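Local coordinates for spore germination protein B3 (Bacillus subtilis subsp. subtilis, PDB 3N54) that takes part, as a membrane lipoprotein, in the spore germination response to the mixture of L-asparagine, glucose, fructose and potassium ions, at residues 213-218 and 224-229; 245-250 and 323-328; 257-262 and 274-279. One frame throughout, in Å; residues are numbered along the deposited sequence.

Interaction 1 (213-218 and 224-229); sequences GGVMPT and PITFEI
A beta hairpin is closed here, with residues 213-218 running antiparallel to residues 224-229. Met216 and Phe227 form a hydrogen-bonded pair: Met216 N gives a bond of 2.9 Å to Phe227 O, and Phe227 N returns one to Met216 O. Thr218 and Ile225 form a second hydrogen-bonded pair, with one bond in each direction between their backbones. At the other end Ile229 N reaches Gly214 O at 2.8 Å. A water then bridges Gly214 N and Ile229 O. The hairpin forms one side of a four-stranded mixed sheet, with strand 215-220 outermost. Met216, Thr218, Ile225 and Phe227 point to the face that packs on helix 271-299. Thr218 CG2 lies alongside Ile225 CG1, 3.7 Å away. The other face carries Val215, Pro217, Thr226 and Glu228. There Val215 CG1 meets Glu228 CG at 3.6 Å. The Thr226 chi1 of -63° sets OG1 anti to the carbonyl carbon and leaves CG2 trans to the backbone N; that methyl lies 3.9 Å from Val215 CB, while OG1 is near Pro217 CB. A glycine in place of Thr226 would probably leave Val215 CB and Pro217 CB without these cross-strand neighbours. Gly214 has a positive phi (146°), where a CB would strike the preceding carbonyl oxygen.

Interaction 2 (245-250 and 323-328); sequences PVFHIS and GHWDEI
Trp325 swings its indole away from its own backbone N (chi1 166°), and this carries the far end of the ring system from the first turn of helix 325-331 toward strand 245-258. From the strand, Phe247 places CG anti to its carbonyl carbon (chi1 -80°), and its ring comes from the opposite direction. The two rings meet edge to edge. Trp325 CH2 lies 3.9 Å from Phe247 CE2, and each atom sits close to the plane of the other ring. Neither ring offers its face to the other, so this is not a stack. Phe247 instead meets the ring of Phe334 with the planes nearly parallel.

Pro245 makes the second half of the contact. Its CG and CD atoms press against the CG2 methyl of Ile328, which is 3.3 Å from Pro245 CD. Pro245 CG is equally near that methyl, so the packing is tight. Pro245 CG also approaches Trp325 CZ3 obliquely, at 4.2 Å. Tyr317 of helix 315-321 touches both Pro245 and Ile328, and Ile310 of helix 306-313 touches both Phe247 and Trp325.

The four side chains are buried, and no hydrogen bond joins the segments. The indole nitrogen Trp325 NE1 is satisfied elsewhere, by Asp302 OD2. Cohesion between strand and helix here therefore rests on apolar packing, while the polar edge of the indole is held by an acidic partner.

Interaction 3 (257-262 and 274-279); sequences LTEDQN and HRLENI
Strand 245-258 ends at Thr258 and gives way to a loop, while residues 274-279 are regular helix, and the closest CA atoms across the gap, those of Leu257 and Leu276, are 9.4 Å apart. Side chains must therefore span the distance. Leu257 and Leu276 both point toward the opposite segment and cross at about a right angle. They meet through single methyls: Leu257 CD1 is 3.3 Å from Leu276 CD1, closer than usual for two carbons. With Leu257 CG trans to the backbone N (chi1 -179°), the branch extends to this point.

The same methyl of Leu276 has a second neighbour. Glu259 bends at chi2 (-85°), which brings OE2 to 3.8 Å from Leu276 CD1. This is a van der Waals contact of a carboxylate oxygen with a methyl. The other oxygen, Glu259 OE1, takes a weak hydrogen bond of 3.1 Å from Asp260 N, which at most steadies the carboxylate within its own loop.

Nearby on the helix, Arg275 forms a salt bridge with Asp220 at the end of strand 215-220. The contact seats helix 271-299 on one face of the mixed sheet. This helix lies in the long, multi-helix beta-alpha-beta crossover between parallel neighbouring strands 245-258 and 333-342, within a fold described as novel.

How the interactions relate
All three contacts lie in the C-terminal family region and involve the same four-stranded sheet. Interactions 1 and 3 are neighbours, with centres about 10 Å apart. Thr226 O and Thr258 N, 2.9 Å apart, probably form a hydrogen bond between adjacent strands. Ile225 CD1 also packs on Leu276 CD2 at 3.4 Å, so the hairpin and the strand end share one helix. Interaction 2 sits toward the opposite end of strand 245-258, which it shares with interaction 3. Their centres are about 34 Å apart. Interactions 1 and 2 do not touch, and their nearest atoms are about 13 Å apart. Interaction 3 falls within the chain span between the segments of interaction 2.

Interaction 1 (213-218 and 224-229)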
loop_
_atom_site.group_PDB
_atom_site.type_symbol
_atom_site.label_atom_id
_atom_site.label_comp_id
_atom_site.label_asym_id
_atom_site.label_seq_id
_atom_site.Cartn_x
_atom_site.Cartn_y
_atom_site.Cartn_z
ATOM N N GLY A 213 8.334 12.938 8.627
ATOM C CA GLY A 213 8.399 14.365 8.358
ATOM C C GLY A 213 7.233 14.778 7.485
ATOM O O GLY A 213 6.393 13.948 7.128
ATOM N N GLY A 214 7.187 16.060 7.142
ATOM C CA GLY A 214 6.121 16.600 6.306
ATOM C C GLY A 214 5.765 18.026 6.671
ATOM O O GLY A 214 6.226 18.551 7.686
ATOM N N VAL A 215 4.932 18.643 5.838
ATOM C CA VAL A 215 4.479 20.015 6.054
ATOM C C VAL A 215 2.961 20.132 5.965
ATOM O O VAL A 215 2.323 19.409 5.208
ATOM C CB VAL A 215 5.097 20.980 5.019
ATOM C CG1 VAL A 215 6.606 21.052 5.192
ATOM C CG2 VAL A 215 4.737 20.546 3.597
ATOM N N MET A 216 2.398 21.038 6.760
ATOM C CA MET A 216 0.978 21.380 6.692
ATOM C C MET A 216 0.858 22.838 6.255
ATOM O O MET A 216 1.132 23.739 7.045
ATOM C CB MET A 216 0.285 21.192 8.045
ATOM C CG MET A 216 -1.177 21.662 8.059
ATOM S SD MET A 216 -1.938 21.659 9.689
ATOM C CE MET A 216 -2.120 19.922 10.018
ATOM N N PRO A 217 0.481 23.075 4.991
ATOM C CA PRO A 217 0.231 24.438 4.533
ATOM C C PRO A 217 -1.231 24.816 4.717
ATOM O O PRO A 217 -2.119 24.035 4.373
ATOM C CB PRO A 217 0.572 24.377 3.043
ATOM C CG PRO A 217 0.300 22.952 2.648
ATOM C CD PRO A 217 0.360 22.097 3.894
ATOM N N THR A 218 -1.478 25.997 5.268
ATOM C CA THR A 218 -2.839 26.492 5.424
ATOM C C THR A 218 -2.816 28.021 5.439
ATOM O O THR A 218 -1.876 28.628 4.919
ATOM C CB THR A 218 -3.523 25.892 6.683
ATOM O OG1 THR A 218 -4.915 26.235 6.681
ATOM C CG2 THR A 218 -2.867 26.390 7.961
ATOM N N PRO A 224 -0.893 32.823 3.837
ATOM C CA PRO A 224 -0.286 31.494 3.914
ATOM C C PRO A 224 0.588 31.278 5.147
ATOM O O PRO A 224 1.411 32.125 5.486
ATOM C CB PRO A 224 0.571 31.430 2.646
ATOM C CG PRO A 224 -0.106 32.317 1.697
ATOM C CD PRO A 224 -0.677 33.438 2.516
ATOM N N ILE A 225 0.377 30.155 5.821
ATOM C CA ILE A 225 1.228 29.738 6.929
ATOM C C ILE A 225 1.502 28.249 6.770
ATOM O O ILE A 225 0.619 27.492 6.363
ATOM C CB ILE A 225 0.613 30.052 8.315
ATOM C CG1 ILE A 225 -0.790 29.455 8.458
ATOM C CG2 ILE A 225 0.565 31.561 8.541
ATOM C CD1 ILE A 225 -1.397 29.654 9.833
ATOM N N THR A 226 2.733 27.842 7.056
ATOM C CA THR A 226 3.129 26.441 6.930
ATOM C C THR A 226 3.806 25.966 8.204
ATOM O O THR A 226 4.580 26.702 8.820
ATOM C CB THR A 226 4.067 26.223 5.729
ATOM O OG1 THR A 226 3.379 26.556 4.520
ATOM C CG2 THR A 226 4.504 24.784 5.645
ATOM N N PHE A 227 3.490 24.734 8.593
ATOM C CA PHE A 227 4.041 24.102 9.778
ATOM C C PHE A 227 4.791 22.838 9.357
ATOM O O PHE A 227 4.171 21.862 8.937
ATOM C CB PHE A 227 2.914 23.767 10.754
ATOM C CG PHE A 227 3.375 23.099 12.019
ATOM C CD1 PHE A 227 3.834 23.850 13.088
ATOM C CD2 PHE A 227 3.335 21.716 12.145
ATOM C CE1 PHE A 227 4.253 23.235 14.261
ATOM C CE2 PHE A 227 3.751 21.098 13.312
ATOM C CZ PHE A 227 4.209 21.860 14.373
ATOM N N GLU A 228 6.120 22.871 9.454
ATOM C CA GLU A 228 6.964 21.739 9.077
ATOM C C GLU A 228 7.282 20.894 10.306
ATOM O O GLU A 228 7.795 21.407 11.300
ATOM C CB GLU A 228 8.266 22.219 8.426
ATOM C CG GLU A 228 9.106 21.085 7.827
ATOM C CD GLU A 228 10.468 21.535 7.310
ATOM O OE1 GLU A 228 10.955 22.614 7.714
ATOM O OE2 GLU A 228 11.067 20.786 6.508
ATOM N N ILE A 229 6.998 19.598 10.218
ATOM C CA ILE A 229 7.193 18.677 11.333
ATOM C C ILE A 229 8.673 18.429 11.629
ATOM O O ILE A 229 9.460 18.179 10.717
ATOM C CB ILE A 229 6.542 17.303 11.045
ATOM C CG1 ILE A 229 5.030 17.440 10.840
ATOM C CG2 ILE A 229 6.820 16.329 12.180
ATOM C CD1 ILE A 229 4.375 16.158 10.366
HETATM O O HOH W 1 9.333 17.453 8.270
#

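Interaction 2 (245-250 and 323-328)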
loop_
_atom_site.group_PDB
_atom_site.type_symbol
_atom_site.label_atom_id
_atom_site.label_comp_id
_atom_site.label_asym_id
_atom_site.label_seq_id
_atom_site.Cartn_x
_atom_site.Cartn_y
_atom_site.Cartn_z
ATOM N N PRO A 245 -16.077 0.619 21.333
ATOM C CA PRO A 245 -14.858 1.274 21.806
ATOM C C PRO A 245 -14.820 2.773 21.508
ATOM O O PRO A 245 -15.443 3.230 20.550
ATOM C CB PRO A 245 -13.740 0.561 21.027
ATOM C CG PRO A 245 -14.419 -0.345 20.027
ATOM C CD PRO A 245 -15.874 -0.017 20.024
ATOM N N VAL A 246 -14.098 3.520 22.339
ATOM C CA VAL A 246 -13.864 4.942 22.121
ATOM C C VAL A 246 -12.359 5.187 22.205
ATOM O O VAL A 246 -11.764 5.050 23.274
ATOM C CB VAL A 246 -14.588 5.822 23.156
ATOM C CG1 VAL A 246 -14.222 7.288 22.957
ATOM C CG2 VAL A 246 -16.097 5.632 23.063
ATOM N N PHE A 247 -11.751 5.536 21.075
ATOM C CA PHE A 247 -10.314 5.783 21.013
ATOM C C PHE A 247 -9.969 7.215 21.386
ATOM O O PHE A 247 -10.379 8.148 20.704
ATOM C CB PHE A 247 -9.767 5.497 19.608
ATOM C CG PHE A 247 -9.534 4.039 19.325
ATOM C CD1 PHE A 247 -8.339 3.435 19.680
ATOM C CD2 PHE A 247 -10.497 3.278 18.686
ATOM C CE1 PHE A 247 -8.113 2.090 19.418
ATOM C CE2 PHE A 247 -10.279 1.931 18.418
ATOM C CZ PHE A 247 -9.087 1.337 18.786
ATOM N N HIS A 248 -9.224 7.383 22.474
ATOM C CA HIS A 248 -8.691 8.685 22.853
ATOM C C HIS A 248 -7.292 8.780 22.269
ATOM O O HIS A 248 -6.371 8.106 22.734
ATOM C CB HIS A 248 -8.638 8.863 24.370
ATOM C CG HIS A 248 -9.971 9.115 24.997
ATOM N ND1 HIS A 248 -10.877 8.108 25.253
ATOM C CD2 HIS A 248 -10.546 10.259 25.437
ATOM C CE1 HIS A 248 -11.954 8.623 25.818
ATOM N NE2 HIS A 248 -11.778 9.926 25.940
ATOM N N ILE A 249 -7.143 9.605 21.241
ATOM C CA ILE A 249 -5.871 9.771 20.563
ATOM C C ILE A 249 -5.274 11.127 20.899
ATOM O O ILE A 249 -5.923 12.161 20.736
ATOM C CB ILE A 249 -6.032 9.648 19.041
ATOM C CG1 ILE A 249 -6.579 8.261 18.686
ATOM C CG2 ILE A 249 -4.703 9.914 18.342
ATOM C CD1 ILE A 249 -6.616 7.965 17.198
ATOM N N SER A 250 -4.035 11.106 21.372
ATOM C CA SER A 250 -3.306 12.307 21.722
ATOM C C SER A 250 -2.170 12.473 20.732
ATOM O O SER A 250 -1.427 11.530 20.487
ATOM C CB SER A 250 -2.758 12.197 23.144
ATOM O OG SER A 250 -2.105 13.390 23.535
ATOM N N GLY A 323 -13.394 -11.592 15.774
ATOM C CA GLY A 323 -13.976 -12.114 14.539
ATOM C C GLY A 323 -14.753 -11.134 13.679
ATOM O O GLY A 323 -15.086 -11.447 12.535
ATOM N N HIS A 324 -15.055 -9.957 14.222
ATOM C CA HIS A 324 -15.805 -8.930 13.490
ATOM C C HIS A 324 -15.327 -7.533 13.895
ATOM O O HIS A 324 -16.124 -6.654 14.239
ATOM C CB HIS A 324 -17.311 -9.102 13.735
ATOM C CG HIS A 324 -17.678 -9.219 15.184
ATOM N ND1 HIS A 324 -17.628 -10.416 15.868
ATOM C CD2 HIS A 324 -18.096 -8.292 16.079
ATOM C CE1 HIS A 324 -17.997 -10.220 17.122
ATOM N NE2 HIS A 324 -18.286 -8.940 17.277
ATOM N N TRP A 325 -14.013 -7.337 13.844
ATOM C CA TRP A 325 -13.408 -6.073 14.258
ATOM C C TRP A 325 -13.766 -4.895 13.355
ATOM O O TRP A 325 -13.927 -3.780 13.844
ATOM C CB TRP A 325 -11.888 -6.204 14.337
ATOM C CG TRP A 325 -11.211 -4.888 14.420
ATOM C CD1 TRP A 325 -10.351 -4.354 13.514
ATOM C CD2 TRP A 325 -11.382 -3.905 15.444
ATOM N NE1 TRP A 325 -9.950 -3.108 13.921
ATOM C CE2 TRP A 325 -10.570 -2.807 15.104
ATOM C CE3 TRP A 325 -12.141 -3.848 16.618
ATOM C CZ2 TRP A 325 -10.488 -1.662 15.899
ATOM C CZ3 TRP A 325 -12.058 -2.712 17.409
ATOM C CH2 TRP A 325 -11.237 -1.633 17.047
ATOM N N ASP A 326 -13.879 -5.131 12.051
ATOM C CA ASP A 326 -14.240 -4.055 11.125
ATOM C C ASP A 326 -15.636 -3.499 11.438
ATOM O O ASP A 326 -15.839 -2.283 11.395
ATOM C CB ASP A 326 -14.132 -4.514 9.663
ATOM C CG ASP A 326 -12.686 -4.541 9.157
ATOM O OD1 ASP A 326 -11.800 -3.932 9.803
ATOM O OD2 ASP A 326 -12.441 -5.159 8.099
ATOM N N GLU A 327 -16.576 -4.384 11.772
ATOM C CA GLU A 327 -17.924 -3.973 12.175
ATOM C C GLU A 327 -17.842 -3.039 13.376
ATOM O O GLU A 327 -18.462 -1.980 13.391
ATOM C CB GLU A 327 -18.784 -5.195 12.515
ATOM C CG GLU A 327 -20.239 -4.871 12.898
ATOM C CD GLU A 327 -21.023 -6.081 13.415
ATOM O OE1 GLU A 327 -22.176 -5.885 13.859
ATOM O OE2 GLU A 327 -20.495 -7.222 13.383
ATOM N N ILE A 328 -17.063 -3.436 14.375
ATOM C CA ILE A 328 -16.866 -2.632 15.581
ATOM C C ILE A 328 -16.129 -1.335 15.262
ATOM O O ILE A 328 -16.453 -0.275 15.808
ATOM C CB ILE A 328 -16.078 -3.418 16.658
ATOM C CG1 ILE A 328 -16.909 -4.593 17.188
ATOM C CG2 ILE A 328 -15.671 -2.511 17.810
ATOM C CD1 ILE A 328 -18.164 -4.182 17.949
#

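Interaction 3 (257-262 and 274-279)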
loop_
_atom_site.group_PDB
_atom_site.type_symbol
_atom_site.label_atom_id
_atom_site.label_comp_id
_atom_site.label_asym_id
_atom_site.label_seq_id
_atom_site.Cartn_x
_atom_site.Cartn_y
_atom_site.Cartn_z
ATOM N N LEU A 257 7.927 26.953 11.562
ATOM C CA LEU A 257 6.896 27.774 10.945
ATOM C C LEU A 257 7.427 28.619 9.781
ATOM O O LEU A 257 8.596 28.993 9.756
ATOM C CB LEU A 257 6.276 28.672 12.023
ATOM C CG LEU A 257 5.147 29.632 11.633
ATOM C CD1 LEU A 257 4.281 29.948 12.842
ATOM C CD2 LEU A 257 5.693 30.913 11.017
ATOM N N THR A 258 6.550 28.890 8.814
ATOM C CA THR A 258 6.831 29.794 7.693
ATOM C C THR A 258 5.638 30.750 7.574
ATOM O O THR A 258 4.495 30.335 7.757
ATOM C CB THR A 258 7.072 29.028 6.384
ATOM O OG1 THR A 258 8.177 28.133 6.556
ATOM C CG2 THR A 258 7.386 29.986 5.245
ATOM N N GLU A 259 5.913 32.018 7.260
ATOM C CA GLU A 259 4.909 33.088 7.348
ATOM C C GLU A 259 4.749 34.008 6.133
ATOM O O GLU A 259 5.543 33.976 5.190
ATOM C CB GLU A 259 5.246 33.965 8.565
ATOM C CG GLU A 259 4.368 33.735 9.783
ATOM C CD GLU A 259 3.073 34.524 9.735
ATOM O OE1 GLU A 259 3.054 35.640 9.169
ATOM O OE2 GLU A 259 2.068 34.034 10.288
ATOM N N ASP A 260 3.690 34.820 6.206
ATOM C CA ASP A 260 3.350 35.871 5.239
ATOM C C ASP A 260 2.434 36.879 5.947
ATOM O O ASP A 260 1.431 36.486 6.543
ATOM C CB ASP A 260 2.659 35.293 3.998
ATOM C CG ASP A 260 3.645 34.734 2.982
ATOM O OD1 ASP A 260 4.560 35.480 2.571
ATOM O OD2 ASP A 260 3.499 33.556 2.586
ATOM N N GLN A 261 2.776 38.167 5.874
ATOM C CA GLN A 261 2.066 39.238 6.615
ATOM C C GLN A 261 2.052 38.974 8.137
ATOM O O GLN A 261 1.214 38.198 8.606
ATOM C CB GLN A 261 0.628 39.453 6.099
ATOM C CG GLN A 261 0.442 40.678 5.184
ATOM C CD GLN A 261 0.977 40.496 3.770
ATOM O OE1 GLN A 261 0.959 41.436 2.974
ATOM N NE2 GLN A 261 1.442 39.293 3.448
ATOM N N ASN A 262 2.944 39.589 8.926
ATOM C CA ASN A 262 3.987 40.547 8.500
ATOM C C ASN A 262 3.419 41.827 7.885
ATOM O O ASN A 262 4.031 42.892 7.969
ATOM C CB ASN A 262 5.007 39.902 7.544
ATOM C CG ASN A 262 5.428 38.511 7.982
ATOM O OD1 ASN A 262 5.314 37.548 7.219
ATOM N ND2 ASN A 262 5.903 38.396 9.217
ATOM N N HIS A 274 0.374 30.567 19.991
ATOM C CA HIS A 274 -0.693 29.690 20.482
ATOM C C HIS A 274 -1.876 29.716 19.520
ATOM O O HIS A 274 -2.530 28.695 19.298
ATOM C CB HIS A 274 -1.159 30.079 21.889
ATOM C CG HIS A 274 -0.253 29.603 22.981
ATOM N ND1 HIS A 274 0.480 30.463 23.771
ATOM C CD2 HIS A 274 0.040 28.352 23.412
ATOM C CE1 HIS A 274 1.182 29.763 24.645
ATOM N NE2 HIS A 274 0.933 28.480 24.447
ATOM N N ARG A 275 -2.134 30.891 18.952
ATOM C CA ARG A 275 -3.208 31.073 17.988
ATOM C C ARG A 275 -2.940 30.295 16.694
ATOM O O ARG A 275 -3.816 29.581 16.213
ATOM C CB ARG A 275 -3.390 32.563 17.707
ATOM C CG ARG A 275 -4.570 32.909 16.840
ATOM C CD ARG A 275 -4.813 34.405 16.867
ATOM N NE ARG A 275 -5.596 34.849 15.719
ATOM C CZ ARG A 275 -5.106 35.033 14.493
ATOM N NH1 ARG A 275 -3.819 34.807 14.229
ATOM N NH2 ARG A 275 -5.913 35.447 13.522
ATOM N N LEU A 276 -1.735 30.429 16.139
ATOM C CA LEU A 276 -1.360 29.688 14.927
ATOM C C LEU A 276 -1.362 28.182 15.176
ATOM O O LEU A 276 -1.797 27.404 14.324
ATOM C CB LEU A 276 0.016 30.118 14.410
ATOM C CG LEU A 276 0.114 31.485 13.734
ATOM C CD1 LEU A 276 1.539 31.745 13.296
ATOM C CD2 LEU A 276 -0.818 31.568 12.546
ATOM N N GLU A 277 -0.865 27.781 16.342
ATOM C CA GLU A 277 -0.881 26.384 16.755
ATOM C C GLU A 277 -2.293 25.825 16.717
ATOM O O GLU A 277 -2.514 24.712 16.234
ATOM C CB GLU A 277 -0.299 26.235 18.161
ATOM C CG GLU A 277 1.204 26.403 18.195
ATOM C CD GLU A 277 1.777 26.593 19.589
ATOM O OE1 GLU A 277 1.011 26.636 20.575
ATOM O OE2 GLU A 277 3.015 26.707 19.687
ATOM N N ASN A 278 -3.244 26.608 17.218
ATOM C CA ASN A 278 -4.644 26.208 17.237
ATOM C C ASN A 278 -5.184 25.990 15.823
ATOM O O ASN A 278 -5.945 25.053 15.588
ATOM C CB ASN A 278 -5.499 27.253 17.966
ATOM C CG ASN A 278 -6.852 26.707 18.388
ATOM O OD1 ASN A 278 -6.932 25.714 19.114
ATOM N ND2 ASN A 278 -7.919 27.354 17.944
ATOM N N ILE A 279 -4.778 26.852 14.890
ATOM C CA ILE A 279 -5.206 26.744 13.494
ATOM C C ILE A 279 -4.702 25.441 12.874
ATOM O O ILE A 279 -5.467 24.723 12.232
ATOM C CB ILE A 279 -4.723 27.941 12.646
ATOM C CG1 ILE A 279 -5.389 29.233 13.119
ATOM C CG2 ILE A 279 -5.043 27.722 11.178
ATOM C CD1 ILE A 279 -4.946 30.463 12.359
#